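Long-range contact in protein argonaute (Marinitoga piezophila, PDB 5I4A), which uses short 5'-hydroxylated RNA guides to bind complementary target DNA or RNA and cleave it, with a preference for manganese in DNA cleavage: residues E370-A375 with N396-P401. Sequence-based numbering, arbitrary orientation.
Sequences EDNVMA and NLILQP
In M374, CG stands anti to the carbonyl carbon (chi1 -54°) and the chain bends at chi2 (-66°), which lays SD alongside the second strand; in I398, CG2 is anti to the backbone N and meets that sulfur. The two residues pair across neighbouring parallel strands of the Mid domain, 374-379 and 398-403, joined in a beta-alpha-beta crossover through helix 387-392. Their side chains run side by side on one sheet face, M374 SD 3.6 Å from I398 CG2. Q400, also bent at chi2, flanks the sulfur further along the strand, its CG 3.7 Å from M374 SD. At the other end I398 CD1 touches both M374 CE and N372 CB, the latter at 3.9 Å, so the isoleucine spans two residues of 370-375. An alanine in place of I398 would probably loosen this face, since the CG2 contact to sulfur and the CD1 contacts to M374 and N372 would go. M422 of helix 412-424 and I426 also pack on M374. On the reverse face, A375 CB approaches L397 CB, and F301 of strand 295-302 touches both residues.

The parallel register is evident from the backbone: I398 lends its N-H to V373 O (2.9 Å, almost along the C=O axis) and accepts that of A375 at its own O (2.8 Å), so one residue bonds to both neighbours of M374. A375 O then receives Q400 N, less straight at 142°. P401, just beyond, packs on a guide RNA sugar. Before the strands pair directly, a water bridges the backbones: it donates to D371 O and to N396 O (2.6 Å) and accepts from V373 N at 3.0 Å.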
ATOM      1  N   GLU A 370     -25.695 -15.667 -21.804  1.00 34.36           N
ATOM      2  CA  GLU A 370     -24.695 -16.611 -21.339  1.00 44.07           C
ATOM      3  C   GLU A 370     -23.320 -16.154 -21.821  1.00 48.20           C
ATOM      4  O   GLU A 370     -23.185 -15.140 -22.510  1.00 45.63           O
ATOM      5  CB  GLU A 370     -25.013 -18.024 -21.832  1.00 52.40           C
ATOM      6  CG  GLU A 370     -26.481 -18.413 -21.738  1.00 66.71           C
ATOM      7  CD  GLU A 370     -26.710 -19.586 -20.808  1.00 75.21           C
ATOM      8  OE1 GLU A 370     -25.855 -19.817 -19.927  1.00 82.37           O
ATOM      9  OE2 GLU A 370     -27.739 -20.279 -20.958  1.00 71.39           O
ATOM     10  N   ASP A 371     -22.296 -16.919 -21.438  1.00 44.09           N
ATOM     11  CA  ASP A 371     -20.915 -16.670 -21.842  1.00 47.57           C
ATOM     12  C   ASP A 371     -20.414 -15.317 -21.348  1.00 40.04           C
ATOM     13  O   ASP A 371     -21.011 -14.711 -20.452  1.00 42.91           O
ATOM     14  CB  ASP A 371     -20.772 -16.758 -23.363  1.00 55.35           C
ATOM     15  CG  ASP A 371     -21.554 -17.910 -23.953  1.00 75.87           C
ATOM     16  OD1 ASP A 371     -22.010 -18.774 -23.175  1.00 84.85           O
ATOM     17  OD2 ASP A 371     -21.717 -17.953 -25.190  1.00 85.36           O
ATOM     18  N   ASN A 372     -19.313 -14.840 -21.930  1.00 33.30           N
ATOM     19  CA  ASN A 372     -18.686 -13.586 -21.525  1.00 28.53           C
ATOM     20  C   ASN A 372     -19.311 -12.448 -22.320  1.00 33.50           C
ATOM     21  O   ASN A 372     -19.123 -12.355 -23.537  1.00 47.67           O
ATOM     22  CB  ASN A 372     -17.179 -13.639 -21.753  1.00 22.34           C
ATOM     23  CG  ASN A 372     -16.549 -14.896 -21.189  1.00 27.83           C
ATOM     24  OD1 ASN A 372     -16.748 -15.233 -20.024  1.00 32.98           O
ATOM     25  ND2 ASN A 372     -15.795 -15.608 -22.025  1.00 32.80           N
ATOM     26  N   VAL A 373     -20.050 -11.578 -21.637  1.00 20.37           N
ATOM     27  CA  VAL A 373     -20.662 -10.412 -22.264  1.00 19.49           C
ATOM     28  C   VAL A 373     -20.363  -9.204 -21.393  1.00 24.38           C
ATOM     29  O   VAL A 373     -20.685  -9.198 -20.196  1.00 17.03           O
ATOM     30  CB  VAL A 373     -22.180 -10.583 -22.461  1.00 15.07           C
ATOM     31  CG1 VAL A 373     -22.796  -9.283 -22.976  1.00 15.89           C
ATOM     32  CG2 VAL A 373     -22.460 -11.718 -23.431  1.00 22.32           C
ATOM     33  N   MET A 374     -19.747  -8.191 -21.990  1.00 30.37           N
ATOM     34  CA  MET A 374     -19.407  -6.970 -21.279  1.00 17.11           C
ATOM     35  C   MET A 374     -20.627  -6.067 -21.162  1.00 16.92           C
ATOM     36  O   MET A 374     -21.378  -5.883 -22.123  1.00 23.40           O
ATOM     37  CB  MET A 374     -18.290  -6.228 -22.006  1.00 16.34           C
ATOM     38  CG  MET A 374     -17.064  -7.076 -22.271  1.00 36.48           C
ATOM     39  SD  MET A 374     -16.259  -7.551 -20.736  1.00 65.87           S
ATOM     40  CE  MET A 374     -15.187  -8.849 -21.320  1.00 43.81           C
ATOM     41  N   ALA A 375     -20.820  -5.498 -19.981  1.00 13.93           N
ATOM     42  CA  ALA A 375     -21.849  -4.491 -19.766  1.00 16.48           C
ATOM     43  C   ALA A 375     -21.152  -3.134 -19.750  1.00 19.04           C
ATOM     44  O   ALA A 375     -20.542  -2.745 -18.752  1.00 18.05           O
ATOM     45  CB  ALA A 375     -22.616  -4.752 -18.478  1.00 16.35           C
ATOM     46  N   ASN A 396     -24.571 -12.544 -14.441  1.00 31.56           N
ATOM     47  CA  ASN A 396     -24.154 -13.154 -15.696  1.00 32.98           C
ATOM     48  C   ASN A 396     -23.515 -12.156 -16.653  1.00 23.96           C
ATOM     49  O   ASN A 396     -23.157 -12.536 -17.772  1.00 33.90           O
ATOM     50  CB  ASN A 396     -25.346 -13.842 -16.370  1.00 29.72           C
ATOM     51  CG  ASN A 396     -26.511 -12.903 -16.604  1.00 33.70           C
ATOM     52  OD1 ASN A 396     -26.743 -11.973 -15.831  1.00 32.58           O
ATOM     53  ND2 ASN A 396     -27.256 -13.143 -17.678  1.00 32.58           N
ATOM     54  N   LEU A 397     -23.353 -10.901 -16.244  1.00 22.45           N
ATOM     55  CA  LEU A 397     -22.712  -9.880 -17.059  1.00 22.28           C
ATOM     56  C   LEU A 397     -21.402  -9.440 -16.418  1.00 21.70           C
ATOM     57  O   LEU A 397     -21.270  -9.404 -15.192  1.00 27.28           O
ATOM     58  CB  LEU A 397     -23.622  -8.662 -17.240  1.00 22.83           C
ATOM     59  CG  LEU A 397     -24.988  -8.903 -17.886  1.00 23.36           C
ATOM     60  CD1 LEU A 397     -25.809  -7.625 -17.874  1.00 26.64           C
ATOM     61  CD2 LEU A 397     -24.825  -9.421 -19.304  1.00 22.38           C
ATOM     62  N   ILE A 398     -20.436  -9.100 -17.267  1.00 20.00           N
ATOM     63  CA  ILE A 398     -19.139  -8.600 -16.826  1.00 16.60           C
ATOM     64  C   ILE A 398     -19.248  -7.080 -16.772  1.00 17.62           C
ATOM     65  O   ILE A 398     -19.240  -6.405 -17.804  1.00 14.05           O
ATOM     66  CB  ILE A 398     -18.010  -9.056 -17.754  1.00 17.08           C
ATOM     67  CG1 ILE A 398     -17.966 -10.585 -17.827  1.00 25.77           C
ATOM     68  CG2 ILE A 398     -16.670  -8.511 -17.275  1.00 15.40           C
ATOM     69  CD1 ILE A 398     -16.951 -11.122 -18.818  1.00 27.58           C
ATOM     70  N   LEU A 399     -19.351  -6.543 -15.561  1.00 16.30           N
ATOM     71  CA  LEU A 399     -19.579  -5.117 -15.370  1.00 19.87           C
ATOM     72  C   LEU A 399     -18.358  -4.321 -15.821  1.00 31.99           C
ATOM     73  O   LEU A 399     -17.247  -4.534 -15.321  1.00 22.70           O
ATOM     74  CB  LEU A 399     -19.903  -4.844 -13.902  1.00 22.93           C
ATOM     75  CG  LEU A 399     -20.207  -3.417 -13.452  1.00 32.35           C
ATOM     76  CD1 LEU A 399     -21.237  -2.792 -14.359  1.00 32.37           C
ATOM     77  CD2 LEU A 399     -20.699  -3.425 -12.017  1.00 20.86           C
ATOM     78  N   GLN A 400     -18.562  -3.405 -16.769  1.00 24.85           N
ATOM     79  CA  GLN A 400     -17.484  -2.600 -17.344  1.00 15.87           C
ATOM     80  C   GLN A 400     -17.910  -1.140 -17.390  1.00 16.57           C
ATOM     81  O   GLN A 400     -18.260  -0.615 -18.456  1.00 18.03           O
ATOM     82  CB  GLN A 400     -17.102  -3.102 -18.739  1.00 13.25           C
ATOM     83  CG  GLN A 400     -16.427  -4.473 -18.757  1.00 22.56           C
ATOM     84  CD  GLN A 400     -15.019  -4.447 -18.180  1.00 24.94           C
ATOM     85  OE1 GLN A 400     -14.480  -3.382 -17.878  1.00 25.17           O
ATOM     86  NE2 GLN A 400     -14.418  -5.621 -18.029  1.00 21.91           N
ATOM     87  N   PRO A 401     -17.869  -0.443 -16.257  1.00 18.07           N
ATOM     88  CA  PRO A 401     -18.304   0.958 -16.236  1.00 14.15           C
ATOM     89  C   PRO A 401     -17.276   1.875 -16.883  1.00 22.15           C
ATOM     90  O   PRO A 401     -16.081   1.580 -16.932  1.00 24.94           O
ATOM     91  CB  PRO A 401     -18.458   1.268 -14.742  1.00 18.97           C
ATOM     92  CG  PRO A 401     -18.280  -0.064 -14.019  1.00 29.03           C
ATOM     93  CD  PRO A 401     -17.450  -0.908 -14.927  1.00 17.82           C
TER
HETATM   94  O   HOH W   1     -20.818 -12.484 -18.846  1.00 28.48           O